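Local structure of thermophilic dibenzothiophene desulfurization enzyme C (Paenibacillus sp. A11-2, 5XDC) at residues R314-R319 with G335-Q340; S343-A348 with A392-E397; G125-E130 with G213-S218; T56-K61 with P71-A76; F98-L103 with E226-P231. The protein probably catalyses the FMNH2- and oxygen-dependent oxidation of dibenzothiophene, by way of its 5-oxide, to the 5,5-dioxide. One frame throughout, in Å; residues are numbered along the deposited sequence.

In the fold
Interactions 1 and 2 follow each other along helix 331-363, with centres about 13 Å apart, and join at Met338 CE and Lys394 CE, 4.3 Å apart; both reach the second subunit. Interaction 4 packs on interaction 1 through Tyr74 CD2 and Ala317 CB (3.6 Å) and on interaction 5 through Leu58 CB and Phe98 CE2 (3.6 Å), so helix 70-83 and the loop before it link the C-terminal helices to helix 85-104. Interaction 3 is the one nearest the chemistry: it holds Glu130 of the indole pocket and three FMN-binding residues. The side chain of Tyr100 in interaction 5 comes within about 6 Å of that of Ser129, and the side chain of Lys345 in interaction 2 lies about 9 Å from a bound indole.

Interaction 1 (R314-R319 with G335-Q340); sequences REVALR and GQLMVQ. With SO4 (sulfate ion), chain K.
Glu315 OE2 takes a hydrogen from a water at 2.9 Å, and the same water donates to Gln340 OE1 at 2.7 Å, bridging the two helices. The same carboxylate oxygen forms a salt bridge with Arg314 of the second subunit, while Gln340 NE2 bonds to Gln307 of that subunit; glutamine suits this place because its amide serves both partners at once. Next to these polar groups the contact is aliphatic. Val316 CG1 meets Leu337 CD1 at 3.9 Å, and its CG2 leans on Gln340 CB. Leu337 CD1 also touches Arg319 CG, the methylene part of a chain bent at chi2 (55°). Beyond that bend the Arg319 guanidinium meets a sulfate at its edge, NH1 reaching sulfate O2 at 2.9 Å and NH2 reaching sulfate O4 at 3.0 Å in nearly straight bonds; Arg326 and Gln333 also bond this ion, probably from the crystallisation liquor. A serine in place of Arg319 would probably leave the sulfate without this two-pronged hold and strip Leu337 CD1 of its methylene neighbour. Helices 293-324 and 331-363 run roughly antiparallel in the C-terminal helical domain of the acyl-CoA dehydrogenase-like fold, with helix 247-276 packed on Val316 and Leu337.

Interaction 2 (S343-A348 with A392-E397); sequences SAKIVA and AYKIRE
Ile346 branches at CB, and both branches touch Ile395 of helix 391-404. The short branch, CG2, rests 3.8 Å from Ile395 CG1. The long branch has CG1 lying beside the backbone N (chi1 -69°), where it meets Lys394 CB at 3.9 Å and Ile395 CG1 at the same distance. An extended second torsion, chi2 161°, then carries CD1 onto the backbone itself, 3.6 Å from both Lys394 O and Ile395 N, and 3.7 Å from Ile395 CG1. A beta-branched residue fits well, since two arms from one carbon bear on Ile395 while the tip presses on the peptide link before it. With an alanine in its place, a gap is likely to open against that peptide, and Ile395 CG1 would lose these three contacts. Lys394 gives its CB to the same packing, then bends away at chi2 and chi4; its NZ forms a salt bridge at 2.8 Å with Glu397 OE1, which offers its syn lone pair, and bonds to the backbone oxygen of Tyr413, an FMN-binding residue. Lys345 NZ, 5.5 Å from Lys394 NZ, is matched by Asp389 and Gln252, so the nearby carboxylates are likely to offset the two like charges. The contact packs helix 391-404 on helix 331-363 at 138° in the C-terminal helical part of the acyl-CoA dehydrogenase-like fold. Helix 247-276 covers the Lys345 flank, the second subunit packs on Ile395 through Glu301, and Tyr393 reaches the third subunit.

Interaction 3 (G125-E130 with G213-S218); sequences GNASSE and GSVTFS
Phe217 brings the far end of its ring, CZ, against Ala127, 4.1 Å from Ala127 CB and 3.9 Å from Ala127 O, which approaches the ring obliquely. Val215, two residues back and pointing the same way, brings CG2 to 4.2 Å from Ala127 CB. Alanine is apt at this point, for its single carbon meets both the branched and the aromatic neighbour. The contact joins two sheets of the middle beta domain of an acyl-CoA dehydrogenase-like fold: strand 124-127 pairs in parallel with strand 167-174 in the mixed sheet, while strand 215-217 is the central strand of a small antiparallel sheet. Phe217 also packs on Val170 of strand 167-174. Directly after Ala127 the peptide bond to Ser128 is cis, and the chain turns into the FMN site. There Asn126 OD1 accepts from Ser129 N at 2.9 Å, an Asx motif, and Asn126 ND2 returns a bond to Ser129 OG at 3.0 Å, with the hydroxyl tilted from the amide plane. Ser128 OG accepts from Glu130 N at 3.1 Å, forming an ST turn. Asn126, Ser128 and Ser129 are FMN-binding residues, though no FMN is bound to this chain, and Glu130, hydrogen-bonded to Tyr93, touches the bound indole.

Interaction 4 (T56-K61 with P71-A76); sequences TLLISK and PTVYEA
Val73 has CG1 trans to the backbone N (chi1 173°), which leaves CG2 on the side of that nitrogen, facing Leu57 and Leu58; Leu58 sets its CG opposite its own carbonyl carbon (chi1 -67°), which swings its isobutyl end across to meet that methyl. There CG2 of Val73 lies 3.7 Å from both CG and CD2 of Leu58, the two side chains lying nearly perpendicular. Val73 CG2 also touches Leu57 CB at 3.9 Å and Leu57 CD1 at 4.1 Å, with the Leu57 and Val73 side chains running antiparallel alongside each other. One methyl group thus sits between two leucines. This is possible because Leu57 and Leu58 occupy the corner of a type I turn from Thr56 to Ile59, closed by Ile59 N to Thr56 O at 3.1 Å. Leu57 points toward helix 70-83, while only the end of Leu58 turns to Val73. Leu57 CD2 reaches further, to Thr72 CG2 at 4.1 Å. Threonine suits that edge, as its methyl faces the leucine while OG1 bonds to Glu68. The contact holds this loop to helix 70-83 within the N-terminal helical domain of the acyl-CoA dehydrogenase-like fold, where Phe95 of helix 85-104 packs on both Leu58 and Val73. No hydrogen bond crosses between the two segments, so their mutual fit rests on shape and the exclusion of water.

Interaction 5 (F98-L103 with E226-P231); sequences FAYVDL and ELLGTP
Tyr100 is the first residue of the 98-103 helix segment to meet the loop, and it does so with one edge of its ring: Leu228 CD1 lies near the ring plane, 3.9 Å from CD1 and 4.0 Å from CE1 of the tyrosine. A chi1 of -166° sets the ring opposite the backbone N, from where it reaches out at a slant to the leucine and carries its hydroxyl beyond it. Tyr100 OH is 2.7 Å from a water that donates to Leu228 O, also at 2.7 Å, so one residue of the loop is met by the ring edge at its side chain and through water at its backbone. Tyrosine suits the place for that double service, and its ring is further hemmed in by Phe104, stacked on it, and by Phe171 and Trp247, each edge-to-face. The contact joins the N-terminal helical domain of the acyl-CoA dehydrogenase-like fold to the chain leaving the beta domain, whose Leu228 pairs by backbone with Ala186 of strand 184-190. Val101 comes next along the helix, offering CG2 to Leu228 CD1 at 4.3 Å, a looser touch than that of the ring. Its branched side chain suits a spot between the leucine and helix 107-119, where Trp113 packs on both Val101 and Leu228. One residue further, Asp102 N bonds to Phe98 O at 2.8 Å, keeping the helix regular past the two contact residues.

Interaction 1 (R314-R319 with G335-Q340)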
# COMPACT_ATOMS: atom_id res chain seq x y z
N ARG B 314 5.40 21.17 -10.84
CA ARG B 314 5.47 22.52 -11.37
C ARG B 314 6.30 23.41 -10.46
O ARG B 314 7.10 24.23 -10.93
CB ARG B 314 4.07 23.09 -11.57
CG ARG B 314 3.38 22.59 -12.83
CD ARG B 314 2.06 23.28 -13.10
NE ARG B 314 0.97 22.82 -12.23
CZ ARG B 314 0.23 21.75 -12.45
NH1 ARG B 314 0.44 20.98 -13.52
NH2 ARG B 314 -0.75 21.43 -11.61
N GLU B 315 6.17 23.24 -9.14
CA GLU B 315 6.93 24.08 -8.23
C GLU B 315 8.42 23.81 -8.34
O GLU B 315 9.23 24.75 -8.34
CB GLU B 315 6.47 23.86 -6.79
CG GLU B 315 7.32 24.64 -5.80
CD GLU B 315 6.75 24.65 -4.41
OE1 GLU B 315 5.78 25.41 -4.16
OE2 GLU B 315 7.28 23.90 -3.56
N VAL B 316 8.82 22.54 -8.46
CA VAL B 316 10.24 22.23 -8.56
C VAL B 316 10.79 22.76 -9.88
O VAL B 316 11.94 23.22 -9.94
CB VAL B 316 10.47 20.71 -8.41
CG1 VAL B 316 11.93 20.40 -8.38
CG2 VAL B 316 9.83 20.21 -7.11
N ALA B 317 9.98 22.73 -10.94
CA ALA B 317 10.42 23.22 -12.24
C ALA B 317 10.72 24.72 -12.20
O ALA B 317 11.69 25.18 -12.80
CB ALA B 317 9.36 22.89 -13.29
N LEU B 318 9.90 25.49 -11.48
CA LEU B 318 10.18 26.91 -11.31
C LEU B 318 11.51 27.14 -10.61
O LEU B 318 12.25 28.07 -10.94
CB LEU B 318 9.03 27.57 -10.53
CG LEU B 318 7.73 27.73 -11.30
CD1 LEU B 318 6.60 28.11 -10.35
CD2 LEU B 318 7.88 28.76 -12.40
N ARG B 319 11.85 26.28 -9.65
CA ARG B 319 13.11 26.42 -8.95
C ARG B 319 14.29 26.06 -9.85
O ARG B 319 15.34 26.69 -9.79
CB ARG B 319 13.10 25.54 -7.70
CG ARG B 319 14.34 25.66 -6.86
CD ARG B 319 14.64 27.11 -6.45
NE ARG B 319 15.73 27.15 -5.49
CZ ARG B 319 16.24 28.26 -4.97
NH1 ARG B 319 15.76 29.44 -5.32
NH2 ARG B 319 17.23 28.19 -4.09
N GLY B 335 21.77 21.19 -3.45
CA GLY B 335 21.34 20.05 -2.66
C GLY B 335 19.86 20.08 -2.34
O GLY B 335 19.17 19.07 -2.46
N GLN B 336 19.36 21.24 -1.93
CA GLN B 336 17.92 21.38 -1.70
C GLN B 336 17.14 21.09 -2.97
O GLN B 336 16.10 20.42 -2.94
CB GLN B 336 17.58 22.78 -1.21
CG GLN B 336 18.07 23.06 0.19
CD GLN B 336 17.80 24.49 0.61
OE1 GLN B 336 17.08 25.22 -0.08
NE2 GLN B 336 18.37 24.89 1.74
N LEU B 337 17.63 21.57 -4.12
CA LEU B 337 16.93 21.28 -5.36
C LEU B 337 16.93 19.79 -5.64
O LEU B 337 15.89 19.22 -6.02
CB LEU B 337 17.56 22.05 -6.51
CG LEU B 337 16.93 21.71 -7.86
CD1 LEU B 337 15.46 22.07 -7.97
CD2 LEU B 337 17.72 22.36 -9.00
N MET B 338 18.07 19.13 -5.47
CA MET B 338 18.15 17.70 -5.74
C MET B 338 17.21 16.92 -4.83
O MET B 338 16.57 15.95 -5.26
CB MET B 338 19.58 17.20 -5.59
CG MET B 338 19.76 15.74 -5.99
SD MET B 338 19.52 15.43 -7.76
CE MET B 338 18.11 14.30 -7.72
N VAL B 339 17.10 17.32 -3.56
CA VAL B 339 16.15 16.66 -2.66
C VAL B 339 14.72 16.84 -3.16
O VAL B 339 13.92 15.90 -3.15
CB VAL B 339 16.34 17.18 -1.22
CG1 VAL B 339 15.23 16.68 -0.31
CG2 VAL B 339 17.67 16.73 -0.69
N GLN B 340 14.37 18.06 -3.59
CA GLN B 340 13.02 18.30 -4.08
C GLN B 340 12.74 17.50 -5.35
O GLN B 340 11.63 16.99 -5.53
CB GLN B 340 12.80 19.79 -4.35
CG GLN B 340 12.68 20.68 -3.10
CD GLN B 340 11.44 20.39 -2.23
OE1 GLN B 340 10.30 20.35 -2.72
NE2 GLN B 340 11.67 20.21 -0.93
S SO4 K . 17.93 31.81 -2.94
O1 SO4 K . 17.26 32.44 -1.80
O2 SO4 K . 17.00 31.73 -4.06
O3 SO4 K . 19.09 32.61 -3.33
O4 SO4 K . 18.40 30.49 -2.51
O HOH W 1 9.75 22.57 -4.16

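Interaction 2 (S343-A348 with A392-E397)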
# COMPACT_ATOMS: atom_id res chain seq x y z
N SER B 343 12.32 13.82 -4.44
CA SER B 343 11.01 13.60 -3.85
C SER B 343 9.94 13.48 -4.94
O SER B 343 9.11 12.56 -4.92
CB SER B 343 10.66 14.73 -2.89
OG SER B 343 11.53 14.75 -1.76
N ALA B 344 9.95 14.41 -5.89
CA ALA B 344 8.99 14.35 -6.99
C ALA B 344 9.16 13.06 -7.79
O ALA B 344 8.16 12.44 -8.18
CB ALA B 344 9.16 15.57 -7.89
N LYS B 345 10.40 12.65 -8.04
CA LYS B 345 10.63 11.42 -8.80
C LYS B 345 10.10 10.20 -8.06
O LYS B 345 9.54 9.29 -8.68
CB LYS B 345 12.11 11.24 -9.09
CG LYS B 345 12.38 10.19 -10.15
CD LYS B 345 13.84 9.85 -10.18
CE LYS B 345 14.12 8.84 -11.25
NZ LYS B 345 15.49 8.36 -11.14
N ILE B 346 10.32 10.14 -6.74
CA ILE B 346 9.85 9.01 -5.93
C ILE B 346 8.33 8.87 -6.06
O ILE B 346 7.80 7.78 -6.34
CB ILE B 346 10.28 9.20 -4.47
CG1 ILE B 346 11.79 9.05 -4.33
CG2 ILE B 346 9.55 8.20 -3.55
CD1 ILE B 346 12.34 9.65 -3.06
N VAL B 347 7.61 9.97 -5.84
CA VAL B 347 6.15 9.93 -5.91
C VAL B 347 5.69 9.57 -7.31
O VAL B 347 4.77 8.76 -7.49
CB VAL B 347 5.59 11.28 -5.44
CG1 VAL B 347 4.10 11.35 -5.68
CG2 VAL B 347 5.91 11.49 -3.97
N ALA B 348 6.30 10.17 -8.34
CA ALA B 348 5.91 9.88 -9.72
C ALA B 348 6.18 8.43 -10.10
O ALA B 348 5.38 7.82 -10.82
CB ALA B 348 6.64 10.80 -10.68
N ALA B 392 14.97 3.15 -4.70
CA ALA B 392 15.33 2.93 -3.30
C ALA B 392 16.43 3.88 -2.83
O ALA B 392 16.43 4.29 -1.67
CB ALA B 392 15.77 1.48 -3.08
N TYR B 393 17.38 4.22 -3.71
CA TYR B 393 18.43 5.14 -3.28
C TYR B 393 18.02 6.60 -3.37
O TYR B 393 18.54 7.43 -2.61
CB TYR B 393 19.74 4.85 -4.04
CG TYR B 393 20.37 3.64 -3.40
CD1 TYR B 393 21.11 3.77 -2.22
CD2 TYR B 393 20.14 2.38 -3.89
CE1 TYR B 393 21.63 2.67 -1.57
CE2 TYR B 393 20.66 1.26 -3.26
CZ TYR B 393 21.41 1.42 -2.10
OH TYR B 393 21.93 0.32 -1.45
N LYS B 394 17.05 6.94 -4.22
CA LYS B 394 16.44 8.27 -4.14
C LYS B 394 15.73 8.43 -2.80
O LYS B 394 15.83 9.48 -2.16
CB LYS B 394 15.48 8.50 -5.30
CG LYS B 394 16.18 8.68 -6.64
CD LYS B 394 16.85 10.06 -6.76
CE LYS B 394 18.02 10.02 -7.75
NZ LYS B 394 19.17 9.28 -7.17
N ILE B 395 15.05 7.37 -2.35
CA ILE B 395 14.39 7.40 -1.04
C ILE B 395 15.42 7.56 0.07
O ILE B 395 15.25 8.39 0.98
CB ILE B 395 13.53 6.13 -0.87
CG1 ILE B 395 12.30 6.21 -1.78
CG2 ILE B 395 13.13 5.94 0.59
CD1 ILE B 395 11.60 4.87 -2.02
N ARG B 396 16.51 6.78 0.02
CA ARG B 396 17.57 6.92 1.02
C ARG B 396 18.15 8.33 1.02
O ARG B 396 18.43 8.89 2.09
CB ARG B 396 18.70 5.91 0.78
CG ARG B 396 19.74 5.87 1.91
CD ARG B 396 20.92 4.95 1.60
NE ARG B 396 21.77 4.76 2.78
CZ ARG B 396 22.66 5.64 3.23
NH1 ARG B 396 22.84 6.80 2.61
NH2 ARG B 396 23.37 5.37 4.31
N GLU B 397 18.33 8.92 -0.15
CA GLU B 397 18.89 10.27 -0.24
C GLU B 397 17.97 11.30 0.41
O GLU B 397 18.43 12.17 1.15
CB GLU B 397 19.18 10.60 -1.71
CG GLU B 397 20.39 9.81 -2.24
CD GLU B 397 20.38 9.57 -3.76
OE1 GLU B 397 19.51 10.10 -4.49
OE2 GLU B 397 21.28 8.83 -4.21

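Interaction 3 (G125-E130 with G213-S218)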
# COMPACT_ATOMS: atom_id res chain seq x y z
N GLY B 125 21.85 13.54 -29.26
CA GLY B 125 21.88 12.20 -28.71
C GLY B 125 22.97 12.04 -27.66
O GLY B 125 23.83 12.91 -27.46
N ASN B 126 22.93 10.89 -26.97
CA ASN B 126 23.72 10.67 -25.77
C ASN B 126 24.53 9.40 -25.91
O ASN B 126 23.99 8.35 -26.27
CB ASN B 126 22.77 10.60 -24.56
CG ASN B 126 23.49 10.53 -23.26
OD1 ASN B 126 23.72 9.44 -22.73
ND2 ASN B 126 23.87 11.69 -22.73
N ALA B 127 25.83 9.48 -25.62
CA ALA B 127 26.71 8.31 -25.68
C ALA B 127 27.96 8.45 -24.82
O ALA B 127 29.05 8.59 -25.35
CB ALA B 127 27.12 8.05 -27.11
N SER B 128 27.84 8.40 -23.50
CA SER B 128 26.61 8.20 -22.76
C SER B 128 26.87 8.74 -21.37
O SER B 128 27.97 8.57 -20.84
CB SER B 128 26.23 6.72 -22.69
OG SER B 128 25.25 6.50 -21.69
N SER B 129 25.88 9.39 -20.77
CA SER B 129 26.03 9.87 -19.40
C SER B 129 25.45 8.90 -18.39
O SER B 129 25.34 9.24 -17.21
CB SER B 129 25.39 11.25 -19.24
OG SER B 129 24.08 11.32 -19.76
N GLU B 130 25.11 7.69 -18.83
CA GLU B 130 24.50 6.66 -18.00
C GLU B 130 25.45 5.47 -17.93
O GLU B 130 25.27 4.47 -18.62
CB GLU B 130 23.14 6.28 -18.58
CG GLU B 130 22.16 7.42 -18.40
CD GLU B 130 20.90 7.32 -19.22
OE1 GLU B 130 20.69 6.31 -19.93
OE2 GLU B 130 20.11 8.27 -19.14
N GLY B 213 20.49 1.49 -27.52
CA GLY B 213 21.56 0.53 -27.64
C GLY B 213 22.95 1.12 -27.51
O GLY B 213 23.13 2.17 -26.88
N SER B 214 23.93 0.46 -28.11
CA SER B 214 25.32 0.82 -27.89
C SER B 214 25.88 1.62 -29.06
O SER B 214 25.32 1.65 -30.16
CB SER B 214 26.17 -0.44 -27.64
OG SER B 214 26.12 -1.30 -28.75
N VAL B 215 27.00 2.28 -28.79
CA VAL B 215 27.78 3.01 -29.79
C VAL B 215 29.22 2.56 -29.63
O VAL B 215 29.75 2.55 -28.51
CB VAL B 215 27.67 4.54 -29.62
CG1 VAL B 215 28.64 5.25 -30.58
CG2 VAL B 215 26.25 5.00 -29.87
N THR B 216 29.85 2.19 -30.74
CA THR B 216 31.22 1.72 -30.73
C THR B 216 32.10 2.81 -31.31
O THR B 216 31.82 3.31 -32.41
CB THR B 216 31.38 0.42 -31.53
OG1 THR B 216 30.61 -0.62 -30.90
CG2 THR B 216 32.85 0.00 -31.55
N PHE B 217 33.13 3.19 -30.56
CA PHE B 217 34.11 4.18 -30.99
C PHE B 217 35.39 3.45 -31.37
O PHE B 217 36.02 2.82 -30.52
CB PHE B 217 34.40 5.19 -29.87
CG PHE B 217 33.18 5.96 -29.41
CD1 PHE B 217 32.33 5.42 -28.47
CD2 PHE B 217 32.90 7.21 -29.92
CE1 PHE B 217 31.21 6.12 -28.05
CE2 PHE B 217 31.78 7.92 -29.51
CZ PHE B 217 30.93 7.37 -28.57
N SER B 218 35.76 3.54 -32.65
CA SER B 218 37.01 2.94 -33.14
C SER B 218 37.95 4.05 -33.59
O SER B 218 37.85 4.54 -34.72
CB SER B 218 36.71 1.98 -34.28
OG SER B 218 35.95 0.89 -33.81

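Interaction 4 (T56-K61 with P71-A76)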
# COMPACT_ATOMS: atom_id res chain seq x y z
N THR B 56 14.78 23.99 -29.91
CA THR B 56 15.48 25.22 -29.58
C THR B 56 14.84 25.96 -28.40
O THR B 56 15.14 27.13 -28.19
CB THR B 56 15.53 26.16 -30.80
OG1 THR B 56 14.24 26.72 -31.04
CG2 THR B 56 15.98 25.41 -32.06
N LEU B 57 13.98 25.28 -27.63
CA LEU B 57 13.23 25.96 -26.56
C LEU B 57 14.13 26.76 -25.63
O LEU B 57 13.75 27.86 -25.20
CB LEU B 57 12.43 24.94 -25.74
CG LEU B 57 11.02 24.66 -26.28
CD1 LEU B 57 10.42 23.38 -25.68
CD2 LEU B 57 10.09 25.84 -25.97
N LEU B 58 15.29 26.24 -25.26
CA LEU B 58 16.12 26.86 -24.24
C LEU B 58 17.24 27.72 -24.82
O LEU B 58 17.97 28.36 -24.05
CB LEU B 58 16.72 25.81 -23.30
CG LEU B 58 15.73 25.07 -22.40
CD1 LEU B 58 16.44 23.93 -21.67
CD2 LEU B 58 15.07 26.01 -21.41
N ILE B 59 17.42 27.73 -26.13
CA ILE B 59 18.40 28.62 -26.75
C ILE B 59 17.82 30.03 -26.73
O ILE B 59 16.65 30.23 -27.04
CB ILE B 59 18.73 28.16 -28.18
CG1 ILE B 59 19.46 26.81 -28.16
CG2 ILE B 59 19.60 29.20 -28.93
CD1 ILE B 59 19.58 26.17 -29.53
N SER B 60 18.64 31.01 -26.33
CA SER B 60 18.17 32.39 -26.25
C SER B 60 17.68 32.89 -27.61
O SER B 60 18.12 32.44 -28.66
CB SER B 60 19.28 33.29 -25.76
OG SER B 60 20.28 33.39 -26.76
N LYS B 61 16.77 33.86 -27.57
CA LYS B 61 16.33 34.48 -28.81
C LYS B 61 17.49 35.15 -29.54
O LYS B 61 17.53 35.13 -30.78
CB LYS B 61 15.22 35.50 -28.52
CG LYS B 61 13.92 34.85 -28.08
CD LYS B 61 12.81 35.87 -27.87
CE LYS B 61 11.51 35.19 -27.48
NZ LYS B 61 10.40 36.16 -27.38
N PRO B 71 10.17 25.40 -16.98
CA PRO B 71 8.75 25.02 -16.82
C PRO B 71 8.05 24.66 -18.13
O PRO B 71 7.32 23.66 -18.19
CB PRO B 71 8.15 26.27 -16.15
CG PRO B 71 9.26 26.77 -15.30
CD PRO B 71 10.52 26.55 -16.13
N THR B 72 8.26 25.44 -19.19
CA THR B 72 7.68 25.12 -20.49
C THR B 72 8.24 23.81 -21.05
O THR B 72 7.49 22.98 -21.58
CB THR B 72 7.94 26.27 -21.46
OG1 THR B 72 7.28 27.44 -20.95
CG2 THR B 72 7.40 25.96 -22.83
N VAL B 73 9.56 23.64 -20.98
CA VAL B 73 10.19 22.41 -21.45
C VAL B 73 9.59 21.20 -20.73
O VAL B 73 9.19 20.22 -21.36
CB VAL B 73 11.71 22.48 -21.24
CG1 VAL B 73 12.36 21.14 -21.56
CG2 VAL B 73 12.32 23.60 -22.11
N TYR B 74 9.55 21.26 -19.40
CA TYR B 74 9.04 20.12 -18.63
C TYR B 74 7.59 19.80 -18.99
O TYR B 74 7.22 18.63 -19.12
CB TYR B 74 9.19 20.40 -17.14
CG TYR B 74 10.60 20.29 -16.61
CD1 TYR B 74 11.30 19.09 -16.70
CD2 TYR B 74 11.23 21.37 -15.99
CE1 TYR B 74 12.60 18.97 -16.21
CE2 TYR B 74 12.51 21.26 -15.48
CZ TYR B 74 13.20 20.06 -15.59
OH TYR B 74 14.47 19.95 -15.10
N GLU B 75 6.74 20.83 -19.14
CA GLU B 75 5.35 20.58 -19.49
C GLU B 75 5.25 19.94 -20.87
O GLU B 75 4.44 19.03 -21.09
CB GLU B 75 4.56 21.89 -19.43
CG GLU B 75 3.08 21.72 -19.72
CD GLU B 75 2.22 22.95 -19.37
OE1 GLU B 75 1.02 22.92 -19.68
OE2 GLU B 75 2.75 23.93 -18.78
N ALA B 76 6.09 20.40 -21.81
CA ALA B 76 6.09 19.83 -23.16
C ALA B 76 6.56 18.38 -23.13
O ALA B 76 6.02 17.54 -23.86
CB ALA B 76 6.97 20.66 -24.09

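Interaction 5 (F98-L103 with E226-P231)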
# COMPACT_ATOMS: atom_id res chain seq x y z
N PHE B 98 21.43 19.02 -23.91
CA PHE B 98 21.60 20.46 -24.07
C PHE B 98 22.02 21.11 -22.76
O PHE B 98 22.91 21.97 -22.75
CB PHE B 98 20.30 21.08 -24.57
CG PHE B 98 20.39 22.56 -24.68
CD1 PHE B 98 20.90 23.13 -25.83
CD2 PHE B 98 20.05 23.38 -23.62
CE1 PHE B 98 21.02 24.50 -25.94
CE2 PHE B 98 20.18 24.77 -23.74
CZ PHE B 98 20.67 25.31 -24.89
N ALA B 99 21.39 20.72 -21.65
CA ALA B 99 21.77 21.29 -20.36
C ALA B 99 23.24 21.06 -20.06
O ALA B 99 23.92 21.95 -19.57
CB ALA B 99 20.89 20.72 -19.26
N TYR B 100 23.74 19.85 -20.32
CA TYR B 100 25.15 19.58 -20.08
C TYR B 100 26.02 20.51 -20.91
O TYR B 100 26.98 21.10 -20.40
CB TYR B 100 25.48 18.11 -20.39
CG TYR B 100 26.82 17.72 -19.84
CD1 TYR B 100 28.00 18.03 -20.53
CD2 TYR B 100 26.93 17.10 -18.61
CE1 TYR B 100 29.23 17.70 -20.00
CE2 TYR B 100 28.15 16.76 -18.08
CZ TYR B 100 29.31 17.07 -18.77
OH TYR B 100 30.53 16.75 -18.24
N VAL B 101 25.69 20.65 -22.19
CA VAL B 101 26.46 21.54 -23.05
C VAL B 101 26.42 22.96 -22.50
O VAL B 101 27.46 23.64 -22.40
CB VAL B 101 25.93 21.48 -24.49
CG1 VAL B 101 26.58 22.59 -25.34
CG2 VAL B 101 26.18 20.11 -25.11
N ASP B 102 25.23 23.44 -22.14
CA ASP B 102 25.10 24.82 -21.68
C ASP B 102 25.88 25.06 -20.40
O ASP B 102 26.40 26.16 -20.19
CB ASP B 102 23.64 25.18 -21.47
CG ASP B 102 23.43 26.68 -21.43
OD1 ASP B 102 23.47 27.29 -22.51
OD2 ASP B 102 23.23 27.23 -20.33
N LEU B 103 25.97 24.06 -19.52
CA LEU B 103 26.61 24.23 -18.23
C LEU B 103 28.13 24.14 -18.29
O LEU B 103 28.80 24.60 -17.36
CB LEU B 103 26.09 23.18 -17.24
CG LEU B 103 24.64 23.36 -16.81
CD1 LEU B 103 24.14 22.07 -16.13
CD2 LEU B 103 24.50 24.56 -15.86
N GLU B 226 35.74 20.79 -29.58
CA GLU B 226 34.55 20.00 -29.27
C GLU B 226 34.51 19.56 -27.82
O GLU B 226 33.46 19.07 -27.36
CB GLU B 226 34.49 18.77 -30.20
CG GLU B 226 34.41 19.16 -31.67
CD GLU B 226 34.59 17.99 -32.64
OE1 GLU B 226 35.33 17.03 -32.31
OE2 GLU B 226 33.98 18.05 -33.73
N LEU B 227 35.61 19.69 -27.09
CA LEU B 227 35.67 19.31 -25.69
C LEU B 227 34.87 20.26 -24.82
O LEU B 227 34.84 21.48 -25.03
CB LEU B 227 37.12 19.27 -25.23
CG LEU B 227 37.96 18.27 -26.02
CD1 LEU B 227 39.43 18.51 -25.76
CD2 LEU B 227 37.59 16.87 -25.62
N LEU B 228 34.19 19.68 -23.83
CA LEU B 228 33.36 20.43 -22.89
C LEU B 228 34.12 20.51 -21.58
O LEU B 228 34.20 19.54 -20.82
CB LEU B 228 32.01 19.75 -22.72
CG LEU B 228 31.18 19.69 -24.00
CD1 LEU B 228 30.02 18.71 -23.84
CD2 LEU B 228 30.71 21.08 -24.37
N GLY B 229 34.70 21.68 -21.32
CA GLY B 229 35.54 21.86 -20.16
C GLY B 229 36.84 21.09 -20.29
O GLY B 229 37.23 20.60 -21.36
N THR B 230 37.51 20.98 -19.17
CA THR B 230 38.78 20.29 -19.07
C THR B 230 38.56 18.90 -18.49
O THR B 230 37.52 18.61 -17.91
CB THR B 230 39.73 21.08 -18.18
OG1 THR B 230 39.20 21.17 -16.85
CG2 THR B 230 39.91 22.49 -18.73
N PRO B 231 39.53 18.00 -18.65
CA PRO B 231 39.35 16.64 -18.13
C PRO B 231 39.15 16.64 -16.63
O PRO B 231 39.90 17.28 -15.88
CB PRO B 231 40.64 15.93 -18.53
CG PRO B 231 41.16 16.73 -19.69
CD PRO B 231 40.80 18.14 -19.38
O HOH W 2 32.80 18.09 -19.01